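Local coordinates for protein phosphatidylglycerophosphatase B (Bacillus subtilis, PDB 6FMX) that dephosphorylates phosphatidylglycerophosphate to phosphatidylglycerol in the cell membrane and also acts as an undecaprenyl pyrophosphate phosphatase, at residues L28-L33 with S135-H140; F104-L109 with L203-L208; E47-A52 with H190-V195. One frame throughout, in Å; residues are numbered along the deposited sequence.

Contact 1: L28-L33 with S135-H140. With WO4 (tungstate(VI)ion), chain G; OLC ((2R)-2,3-dihydroxypropyl (9Z)-octadec-9-enoate), chain C; OLC ((2R)-2,3-dihydroxypropyl (9Z)-octadec-9-enoate), chain D.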
# COMPACT_ATOMS: atom_id res chain seq x y z
N LEU A 28 -3.16 9.11 13.32
CA LEU A 28 -4.42 9.35 14.02
C LEU A 28 -5.60 8.81 13.22
O LEU A 28 -6.56 8.29 13.80
CB LEU A 28 -4.58 10.84 14.29
CG LEU A 28 -3.60 11.39 15.34
CD1 LEU A 28 -3.76 12.89 15.52
CD2 LEU A 28 -3.79 10.67 16.66
N PHE A 29 -5.55 8.93 11.90
CA PHE A 29 -6.61 8.38 11.07
C PHE A 29 -6.70 6.87 11.23
O PHE A 29 -7.80 6.30 11.26
CB PHE A 29 -6.40 8.74 9.60
CG PHE A 29 -7.38 8.09 8.67
CD1 PHE A 29 -8.68 8.56 8.57
CD2 PHE A 29 -7.01 6.99 7.90
CE1 PHE A 29 -9.59 7.96 7.71
CE2 PHE A 29 -7.92 6.39 7.04
CZ PHE A 29 -9.21 6.88 6.95
N PHE A 30 -5.55 6.19 11.33
CA PHE A 30 -5.58 4.74 11.49
C PHE A 30 -6.21 4.34 12.82
O PHE A 30 -7.00 3.39 12.88
CB PHE A 30 -4.18 4.14 11.37
CG PHE A 30 -4.13 2.68 11.70
CD1 PHE A 30 -4.49 1.74 10.75
CD2 PHE A 30 -3.74 2.25 12.95
CE1 PHE A 30 -4.45 0.39 11.05
CE2 PHE A 30 -3.70 0.90 13.25
CZ PHE A 30 -4.06 -0.03 12.30
N LEU A 31 -5.85 5.04 13.90
CA LEU A 31 -6.42 4.73 15.21
C LEU A 31 -7.93 4.88 15.20
O LEU A 31 -8.66 4.04 15.75
CB LEU A 31 -5.81 5.63 16.30
CG LEU A 31 -4.32 5.55 16.59
CD1 LEU A 31 -3.92 6.52 17.71
CD2 LEU A 31 -3.94 4.13 16.95
N ILE A 32 -8.42 5.96 14.59
CA ILE A 32 -9.85 6.20 14.54
C ILE A 32 -10.54 5.10 13.74
O ILE A 32 -11.60 4.60 14.14
CB ILE A 32 -10.12 7.60 13.98
CG1 ILE A 32 -9.82 8.63 15.07
CG2 ILE A 32 -11.54 7.73 13.50
CD1 ILE A 32 -9.75 10.04 14.57
N LEU A 33 -9.93 4.68 12.63
CA LEU A 33 -10.47 3.57 11.86
C LEU A 33 -10.44 2.26 12.64
O LEU A 33 -11.40 1.48 12.60
CB LEU A 33 -9.71 3.41 10.54
CG LEU A 33 -10.36 3.93 9.28
CD1 LEU A 33 -9.54 3.51 8.08
CD2 LEU A 33 -11.77 3.38 9.18
N SER A 135 -8.30 -9.68 8.27
CA SER A 135 -8.69 -8.73 7.22
C SER A 135 -8.08 -7.34 7.39
O SER A 135 -7.82 -6.66 6.40
CB SER A 135 -10.21 -8.61 7.18
OG SER A 135 -10.64 -8.19 5.91
N PHE A 136 -7.84 -6.89 8.63
CA PHE A 136 -7.50 -5.49 8.89
C PHE A 136 -6.12 -5.36 9.53
O PHE A 136 -5.86 -5.99 10.56
CB PHE A 136 -8.56 -4.85 9.83
CG PHE A 136 -8.36 -3.36 10.07
CD1 PHE A 136 -7.53 -2.92 11.09
CD2 PHE A 136 -9.00 -2.42 9.28
CE1 PHE A 136 -7.34 -1.56 11.32
CE2 PHE A 136 -8.81 -1.05 9.51
CZ PHE A 136 -7.99 -0.62 10.52
N PRO A 137 -5.22 -4.52 8.98
CA PRO A 137 -5.36 -3.73 7.75
C PRO A 137 -4.96 -4.53 6.50
O PRO A 137 -4.26 -5.53 6.65
CB PRO A 137 -4.39 -2.56 7.97
CG PRO A 137 -3.35 -3.10 8.92
CD PRO A 137 -4.00 -4.19 9.73
N SER A 138 -5.37 -4.08 5.31
CA SER A 138 -5.08 -4.83 4.09
C SER A 138 -3.60 -4.76 3.75
O SER A 138 -3.04 -3.67 3.61
CB SER A 138 -5.90 -4.28 2.92
OG SER A 138 -5.35 -4.70 1.68
N GLY A 139 -2.96 -5.92 3.61
CA GLY A 139 -1.54 -5.94 3.32
C GLY A 139 -1.21 -5.45 1.92
O GLY A 139 -0.22 -4.75 1.73
N HIS A 140 -2.02 -5.82 0.92
CA HIS A 140 -1.77 -5.34 -0.44
C HIS A 140 -1.84 -3.82 -0.49
O HIS A 140 -1.02 -3.17 -1.15
CB HIS A 140 -2.76 -5.95 -1.43
CG HIS A 140 -2.38 -7.31 -1.94
ND1 HIS A 140 -2.20 -8.40 -1.11
CD2 HIS A 140 -2.21 -7.77 -3.20
CE1 HIS A 140 -1.91 -9.46 -1.84
NE2 HIS A 140 -1.92 -9.11 -3.12
W WO4 G . -4.23 -8.93 2.09
O1 WO4 G . -5.69 -10.26 1.59
O2 WO4 G . -4.30 -8.47 4.07
O3 WO4 G . -2.42 -9.83 1.82
O4 WO4 G . -4.52 -7.27 1.02
C18 OLC C . -6.23 13.69 8.60
C10 OLC C . -10.82 12.03 9.81
C9 OLC C . -11.87 11.25 9.66
C17 OLC C . -7.23 14.23 9.62
C11 OLC C . -9.59 11.59 10.61
C8 OLC C . -11.89 9.86 10.29
C24 OLC C . -21.36 6.19 14.24
C16 OLC C . -6.57 14.59 10.95
C12 OLC C . -9.42 12.56 11.78
C7 OLC C . -13.05 9.04 9.70
C15 OLC C . -6.01 13.37 11.68
C13 OLC C . -8.13 12.36 12.56
C6 OLC C . -12.79 7.55 9.93
C14 OLC C . -6.96 12.18 11.61
C5 OLC C . -13.52 6.74 8.85
C4 OLC C . -14.48 5.77 9.52
C3 OLC C . -15.77 6.50 9.88
C2 OLC C . -15.89 6.54 11.40
C21 OLC C . -19.32 6.67 12.92
C1 OLC C . -17.31 6.95 11.76
C22 OLC C . -19.85 6.00 14.17
O19 OLC C . -17.86 7.80 11.14
O25 OLC C . -21.87 5.26 15.16
O23 OLC C . -19.55 4.65 14.06
O20 OLC C . -17.97 6.32 12.82
C18 OLC D . -9.81 12.20 18.03
C10 OLC D . -9.30 5.30 19.92
C9 OLC D . -8.49 4.31 20.24
C17 OLC D . -8.46 12.16 17.33
C11 OLC D . -9.23 5.94 18.54
C8 OLC D . -7.48 3.79 19.23
C24 OLC D . -15.24 -4.71 21.37
C16 OLC D . -7.50 11.30 18.15
C12 OLC D . -9.09 7.45 18.68
C7 OLC D . -7.14 2.32 19.52
C15 OLC D . -8.02 9.86 18.19
C13 OLC D . -7.95 7.79 19.64
C6 OLC D . -8.19 1.43 18.87
C14 OLC D . -7.20 9.06 19.20
C5 OLC D . -8.30 0.13 19.67
C4 OLC D . -9.59 -0.59 19.31
C3 OLC D . -10.68 -0.24 20.32
C2 OLC D . -11.96 -0.98 19.97
C21 OLC D . -12.79 -4.44 21.14
C1 OLC D . -11.90 -2.40 20.52
C22 OLC D . -13.90 -4.90 22.07
O19 OLC D . -10.86 -2.88 20.83
O25 OLC D . -15.90 -5.94 21.36
O23 OLC D . -13.71 -6.25 22.35
O20 OLC D . -13.07 -3.15 20.68
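Phe-30 and Phe-136 form the aromatic part of this contact. Their planes are 21° from parallel, and the centroids lie 5.5 Å apart. The rings are offset, with little overlap. They meet mainly at CE1 of Phe-30 and CE1 of Phe-136, 3.5 Å apart. In both, CG is anti to the backbone N (chi1 173° in Phe-30), and the side chains run in opposite senses.

The other contacts set aliphatic carbons against the two rings, more loosely. Pro-137 CG lies 4.2 Å from Phe-30 CE1. Leu-33 CB approaches Phe-136 CZ at 4.4 Å. The peptide bond between Phe-136 and Pro-137 is cis.

Polar bonds go to the tungstate, beyond the apolar patch. Gly-139 N gives a nearly straight bond to O2 (2.9 Å, 173°). O4 takes two bonds, from Ser-138 OG at 2.8 Å and from His-140 N. This is phosphatase motif II, at the start of helix 139-158, with Ser-138 as N-cap. The oxyanion probably occupies the substrate phosphate site.

Helix 21-36 carries monoolein chains on its outer side. Inward, Phe-30 also touches Leu-114 of helix 96-118 and Leu-201 of helix 192-215. Phe-136 reaches Asp-194 of the latter.

Contact 2: F104-L109 with L203-L208. With OLC ((2R)-2,3-dihydroxypropyl (9Z)-octadec-9-enoate), chain E; OLC ((2R)-2,3-dihydroxypropyl (9Z)-octadec-9-enoate), chain F.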
# COMPACT_ATOMS: atom_id res chain seq x y z
N PHE A 104 10.16 -1.63 3.44
CA PHE A 104 9.26 -2.71 3.03
C PHE A 104 9.13 -3.76 4.13
O PHE A 104 8.02 -4.19 4.47
CB PHE A 104 9.75 -3.36 1.75
CG PHE A 104 8.88 -4.49 1.27
CD1 PHE A 104 7.53 -4.28 1.03
CD2 PHE A 104 9.40 -5.75 1.07
CE1 PHE A 104 6.72 -5.31 0.59
CE2 PHE A 104 8.59 -6.79 0.63
CZ PHE A 104 7.25 -6.57 0.39
N GLY A 105 10.27 -4.20 4.67
CA GLY A 105 10.23 -5.18 5.74
C GLY A 105 9.50 -4.66 6.97
O GLY A 105 8.70 -5.37 7.58
N THR A 106 9.78 -3.40 7.34
CA THR A 106 9.02 -2.75 8.41
C THR A 106 7.54 -2.80 8.11
O THR A 106 6.71 -3.09 8.99
CB THR A 106 9.48 -1.30 8.55
OG1 THR A 106 10.87 -1.25 8.88
CG2 THR A 106 8.67 -0.58 9.64
N ASP A 107 7.18 -2.51 6.86
CA ASP A 107 5.79 -2.49 6.46
C ASP A 107 5.14 -3.86 6.64
O ASP A 107 4.03 -3.97 7.18
CB ASP A 107 5.70 -2.03 5.01
CG ASP A 107 4.29 -1.87 4.55
OD1 ASP A 107 3.75 -0.76 4.76
OD2 ASP A 107 3.73 -2.83 3.98
N ARG A 108 5.81 -4.91 6.18
CA ARG A 108 5.24 -6.24 6.29
C ARG A 108 5.13 -6.67 7.74
O ARG A 108 4.14 -7.31 8.14
CB ARG A 108 6.09 -7.23 5.49
CG ARG A 108 6.13 -6.93 4.01
CD ARG A 108 4.74 -7.05 3.41
NE ARG A 108 4.22 -8.40 3.58
CZ ARG A 108 2.92 -8.71 3.58
NH1 ARG A 108 2.01 -7.76 3.41
NH2 ARG A 108 2.55 -9.97 3.74
N LEU A 109 6.13 -6.33 8.55
CA LEU A 109 6.10 -6.69 9.96
C LEU A 109 4.96 -6.00 10.68
O LEU A 109 4.24 -6.63 11.47
CB LEU A 109 7.44 -6.35 10.62
CG LEU A 109 7.60 -6.73 12.09
CD1 LEU A 109 7.18 -8.17 12.32
CD2 LEU A 109 9.03 -6.50 12.57
N LEU A 203 1.41 4.82 3.68
CA LEU A 203 1.77 6.21 3.39
C LEU A 203 2.57 6.82 4.54
O LEU A 203 3.51 7.59 4.32
CB LEU A 203 0.51 7.01 3.12
CG LEU A 203 0.43 8.13 2.08
CD1 LEU A 203 1.24 7.81 0.82
CD2 LEU A 203 -1.03 8.38 1.74
N LEU A 204 2.19 6.49 5.77
CA LEU A 204 2.95 6.94 6.93
C LEU A 204 4.41 6.49 6.85
O LEU A 204 5.33 7.28 7.06
CB LEU A 204 2.28 6.43 8.21
CG LEU A 204 2.77 6.94 9.57
CD1 LEU A 204 1.63 6.81 10.55
CD2 LEU A 204 3.94 6.12 10.06
N LEU A 205 4.63 5.20 6.55
CA LEU A 205 5.99 4.69 6.45
C LEU A 205 6.76 5.36 5.32
O LEU A 205 7.97 5.61 5.45
CB LEU A 205 5.98 3.17 6.26
CG LEU A 205 5.48 2.43 7.50
CD1 LEU A 205 5.28 0.95 7.21
CD2 LEU A 205 6.47 2.62 8.62
N PHE A 206 6.08 5.65 4.20
CA PHE A 206 6.69 6.41 3.12
C PHE A 206 7.18 7.77 3.61
O PHE A 206 8.34 8.15 3.40
CB PHE A 206 5.69 6.58 1.98
CG PHE A 206 5.97 7.78 1.09
CD1 PHE A 206 7.09 7.82 0.28
CD2 PHE A 206 5.10 8.86 1.06
CE1 PHE A 206 7.34 8.92 -0.54
CE2 PHE A 206 5.34 9.96 0.25
CZ PHE A 206 6.47 9.98 -0.55
N PHE A 207 6.29 8.53 4.26
CA PHE A 207 6.68 9.87 4.71
C PHE A 207 7.81 9.79 5.72
O PHE A 207 8.69 10.67 5.75
CB PHE A 207 5.48 10.60 5.30
CG PHE A 207 4.57 11.18 4.27
CD1 PHE A 207 5.01 12.19 3.43
CD2 PHE A 207 3.27 10.72 4.13
CE1 PHE A 207 4.18 12.73 2.47
CE2 PHE A 207 2.43 11.25 3.17
CZ PHE A 207 2.88 12.25 2.34
N LEU A 208 7.83 8.75 6.55
CA LEU A 208 8.91 8.61 7.52
C LEU A 208 10.26 8.39 6.84
O LEU A 208 11.25 9.03 7.20
CB LEU A 208 8.62 7.47 8.49
CG LEU A 208 7.56 7.72 9.56
CD1 LEU A 208 7.45 6.50 10.45
CD2 LEU A 208 7.92 8.95 10.40
C18 OLC E . 13.29 10.54 11.03
C10 OLC E . 12.15 3.28 7.51
C9 OLC E . 12.35 2.06 7.98
C17 OLC E . 12.52 9.23 11.00
C11 OLC E . 11.97 4.47 8.44
C8 OLC E . 12.43 1.79 9.48
C24 OLC E . 8.99 -9.70 7.49
C16 OLC E . 13.36 8.14 11.67
C12 OLC E . 13.09 5.47 8.19
C7 OLC E . 13.58 0.80 9.74
C15 OLC E . 13.16 6.82 10.94
C13 OLC E . 14.20 5.27 9.22
C6 OLC E . 13.16 -0.28 10.74
C14 OLC E . 14.37 6.55 10.04
C5 OLC E . 13.67 -1.65 10.29
C4 OLC E . 12.78 -2.80 10.77
C3 OLC E . 12.90 -3.99 9.81
C2 OLC E . 11.85 -5.04 10.14
C21 OLC E . 10.74 -7.99 8.16
C1 OLC E . 11.95 -6.23 9.19
C22 OLC E . 9.30 -8.46 8.32
O19 OLC E . 12.73 -6.22 8.30
O25 OLC E . 7.86 -10.31 8.05
O23 OLC E . 9.06 -8.77 9.66
O20 OLC E . 11.11 -7.34 9.35
C10 OLC F . 17.88 -4.49 4.11
C9 OLC F . 16.73 -5.11 4.34
C11 OLC F . 18.66 -3.87 5.25
C8 OLC F . 16.20 -5.20 5.75
C24 OLC F . 5.45 -12.43 2.87
C12 OLC F . 18.24 -2.42 5.41
C7 OLC F . 15.32 -6.44 5.88
C6 OLC F . 14.61 -6.75 4.57
C5 OLC F . 13.19 -7.25 4.82
C4 OLC F . 12.85 -8.42 3.91
C3 OLC F . 11.42 -8.33 3.41
C2 OLC F . 10.46 -9.07 4.34
C21 OLC F . 7.63 -11.51 3.64
C1 OLC F . 9.35 -9.70 3.54
C22 OLC F . 6.25 -11.15 3.11
O19 OLC F . 9.37 -9.67 2.32
O25 OLC F . 5.04 -12.97 4.13
O23 OLC F . 5.57 -10.33 4.07
O20 OLC F . 8.24 -10.35 4.22
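Leu-205 CG stands anti to its carbonyl carbon (chi1 -68°), and an extended chi2 of 171° carries CD1 out to Asp-107. On the facing helix, Asp-107 CG is anti to the backbone N (chi1 -175°), which lays the carboxylate beside that methyl. CD1 of Leu-205 comes within 3.4 Å of Asp-107 OD1 and 3.7 Å of Asp-107 CB. The other branch, CD2, meets Thr-106 CG2 at 4.0 Å. The two methyls of Leu-205 are thus divided between neighbouring residues of helix 96-118. Both pairs of side chains cross at a slant.

Thr-106 uses its methyl here. Its OG1 bonds back to Leu-102 O, one turn earlier. This is plain helix-helix packing between transmembrane helices 96-118 and 192-215 of the PAP2 fold. The backbones are close, with CA atoms of Asp-107 and Leu-205 7.2 Å apart. Asp-107 also packs on Met-142 and Cys-146 of helix 139-158.

The next residue, Arg-108, turns away from Leu-205. Its NH1 bonds to Asn-143 OD1.

The contact is therefore dispersive, although an acidic group takes part. Leu-205 gives the buried carboxylate an apolar neighbour and no hydrogen bond. Burial there would tend to raise the pKa of Asp-107, but the nearby Arg-108 guanidinium would tend to oppose this.

Contact 3: E47-A52 with H190-V195. With WO4 (tungstate(VI)ion), chain G.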
# COMPACT_ATOMS: atom_id res chain seq x y z
N GLU A 47 -20.06 -3.91 4.75
CA GLU A 47 -20.77 -4.99 4.07
C GLU A 47 -21.50 -4.48 2.82
O GLU A 47 -21.47 -5.13 1.77
CB GLU A 47 -21.75 -5.67 5.02
CG GLU A 47 -22.78 -6.55 4.32
CD GLU A 47 -23.50 -7.50 5.27
OE1 GLU A 47 -23.11 -7.60 6.45
OE2 GLU A 47 -24.48 -8.15 4.83
N ALA A 48 -22.16 -3.33 2.93
CA ALA A 48 -22.95 -2.84 1.80
C ALA A 48 -22.07 -2.47 0.62
O ALA A 48 -22.45 -2.68 -0.54
CB ALA A 48 -23.80 -1.64 2.23
N ILE A 49 -20.89 -1.91 0.89
CA ILE A 49 -19.99 -1.53 -0.20
C ILE A 49 -19.35 -2.77 -0.81
O ILE A 49 -19.20 -2.87 -2.03
CB ILE A 49 -18.93 -0.53 0.31
CG1 ILE A 49 -19.60 0.79 0.70
CG2 ILE A 49 -17.86 -0.28 -0.74
CD1 ILE A 49 -18.67 1.78 1.36
N SER A 50 -18.98 -3.73 0.03
CA SER A 50 -18.41 -4.98 -0.46
C SER A 50 -19.36 -5.68 -1.42
O SER A 50 -18.97 -6.08 -2.52
CB SER A 50 -18.08 -5.88 0.73
OG SER A 50 -17.44 -7.07 0.30
N LYS A 51 -20.63 -5.81 -1.02
CA LYS A 51 -21.62 -6.48 -1.87
C LYS A 51 -21.95 -5.64 -3.10
O LYS A 51 -22.13 -6.18 -4.20
CB LYS A 51 -22.88 -6.80 -1.07
CG LYS A 51 -22.68 -7.91 -0.06
CD LYS A 51 -23.92 -8.13 0.80
CE LYS A 51 -23.89 -9.49 1.46
NZ LYS A 51 -25.11 -9.74 2.28
N ALA A 52 -22.02 -4.31 -2.95
CA ALA A 52 -22.28 -3.46 -4.10
C ALA A 52 -21.20 -3.61 -5.17
O ALA A 52 -21.49 -3.53 -6.37
CB ALA A 52 -22.41 -2.00 -3.67
N HIS A 190 -11.13 -7.83 0.92
CA HIS A 190 -10.97 -6.82 1.95
C HIS A 190 -12.20 -5.94 1.95
O HIS A 190 -12.86 -5.75 0.92
CB HIS A 190 -9.71 -5.97 1.73
CG HIS A 190 -8.43 -6.68 2.06
ND1 HIS A 190 -8.10 -7.07 3.34
CD2 HIS A 190 -7.38 -7.02 1.28
CE1 HIS A 190 -6.92 -7.65 3.33
NE2 HIS A 190 -6.45 -7.62 2.10
N PHE A 191 -12.49 -5.39 3.13
CA PHE A 191 -13.43 -4.29 3.24
C PHE A 191 -12.73 -2.99 2.88
O PHE A 191 -11.50 -2.87 2.98
CB PHE A 191 -13.97 -4.18 4.66
CG PHE A 191 -14.78 -5.37 5.11
CD1 PHE A 191 -16.06 -5.58 4.61
CD2 PHE A 191 -14.29 -6.24 6.06
CE1 PHE A 191 -16.82 -6.66 5.05
CE2 PHE A 191 -15.05 -7.32 6.50
CZ PHE A 191 -16.31 -7.52 5.99
N VAL A 192 -13.53 -1.99 2.50
CA VAL A 192 -12.98 -0.67 2.21
C VAL A 192 -12.15 -0.17 3.39
O VAL A 192 -11.06 0.39 3.21
CB VAL A 192 -14.11 0.30 1.84
CG1 VAL A 192 -13.70 1.76 2.10
CG2 VAL A 192 -14.49 0.12 0.39
N THR A 193 -12.64 -0.36 4.62
CA THR A 193 -11.90 0.16 5.76
C THR A 193 -10.57 -0.57 5.96
O THR A 193 -9.61 0.04 6.44
CB THR A 193 -12.74 0.09 7.03
OG1 THR A 193 -13.29 -1.23 7.17
CG2 THR A 193 -13.86 1.12 6.98
N ASP A 194 -10.50 -1.86 5.62
CA ASP A 194 -9.20 -2.54 5.61
C ASP A 194 -8.24 -1.83 4.66
O ASP A 194 -7.05 -1.71 4.95
CB ASP A 194 -9.32 -4.00 5.18
CG ASP A 194 -10.28 -4.80 6.01
OD1 ASP A 194 -10.43 -4.52 7.22
OD2 ASP A 194 -10.86 -5.76 5.44
N VAL A 195 -8.75 -1.41 3.50
CA VAL A 195 -7.92 -0.77 2.49
C VAL A 195 -7.46 0.60 2.97
O VAL A 195 -6.27 0.94 2.87
CB VAL A 195 -8.69 -0.68 1.16
CG1 VAL A 195 -7.96 0.25 0.19
CG2 VAL A 195 -8.86 -2.08 0.56
W WO4 G . -4.23 -8.93 2.09
O1 WO4 G . -5.69 -10.26 1.59
O2 WO4 G . -4.30 -8.47 4.07
O3 WO4 G . -2.42 -9.83 1.82
O4 WO4 G . -4.52 -7.27 1.02
O HOH W 1 -14.87 -6.75 -0.55
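The ring of Phe-191 meets helix 40-54 obliquely. Its CE1 is 4.3 Å from Glu-47 N, and its CD1 is 4.4 Å from Ser-50 CB. The ring of His-190 turns the other way, to the tungstate. The tungsten lies in the ring plane at the edge, beside NE2. The anion is modelled too tightly against NE2 for the details of this fit to be trusted. Asp-194 OD2 is also at an edge of this ring, in its plane. The ND1 of His-190 makes a weak bond to Ser-135 O.

The apolar part is a methyl contact. Ile-49 CG2 sits 3.6 Å from Val-192 CG2, and the two side chains cross at about a right angle. The chi1 of Ile-49, -66°, sets CG2 anti to the backbone N and places it toward Val-192.

Segment 190-195 belongs to phosphatase motif III of the PAP2 family. His-190 is assigned as the nucleophile, and Asp-194 as the residue that stabilises it for attack. Phe-191 is the N-cap of helix 192-215. Its N-H reaches Asp-194 OD2 at 2.9 Å, from 45° above the carboxylate plane. Arg-120 makes a salt bridge to Asp-194 OD1, and Ser-135 OG bonds to OD2. Three partners thus grip the carboxylate, two of them on OD2.

A water joins the two segments. It accepts from Ser-50 OG and donates to His-190 O, at 2.7 Å each. The carbonyl of the histidine is thereby linked to helix 40-54, probably on the extracellular side. On the outer side of that helix, Lys-51 NZ forms a salt bridge with Glu-47 OE2 at 3.1 Å.

How the contacts relate
From the N terminus, helix 21-36 gives the first half of contact 1, and helix 40-54, probably on the extracellular side, that of contact 3. Helix 96-118 then opens contact 2. Residues 135-140 close contact 1, 190-195 close contact 3, and 203-208, further along helix 192-215, close contact 2. All three pairs of contacts cross along the chain; helix 192-215 serves both 3 and 2. The N-terminal helices are thus tied to motifs II and III, and helix 96-118 to the last helix. Contacts 1 and 3 share the tungstate. They also join away from it, where Ser-138 N lies 2.9 Å from Asp-194 O, probably hydrogen-bonded. Contact 2 touches contact 1 through Arg-108 and Gly-139.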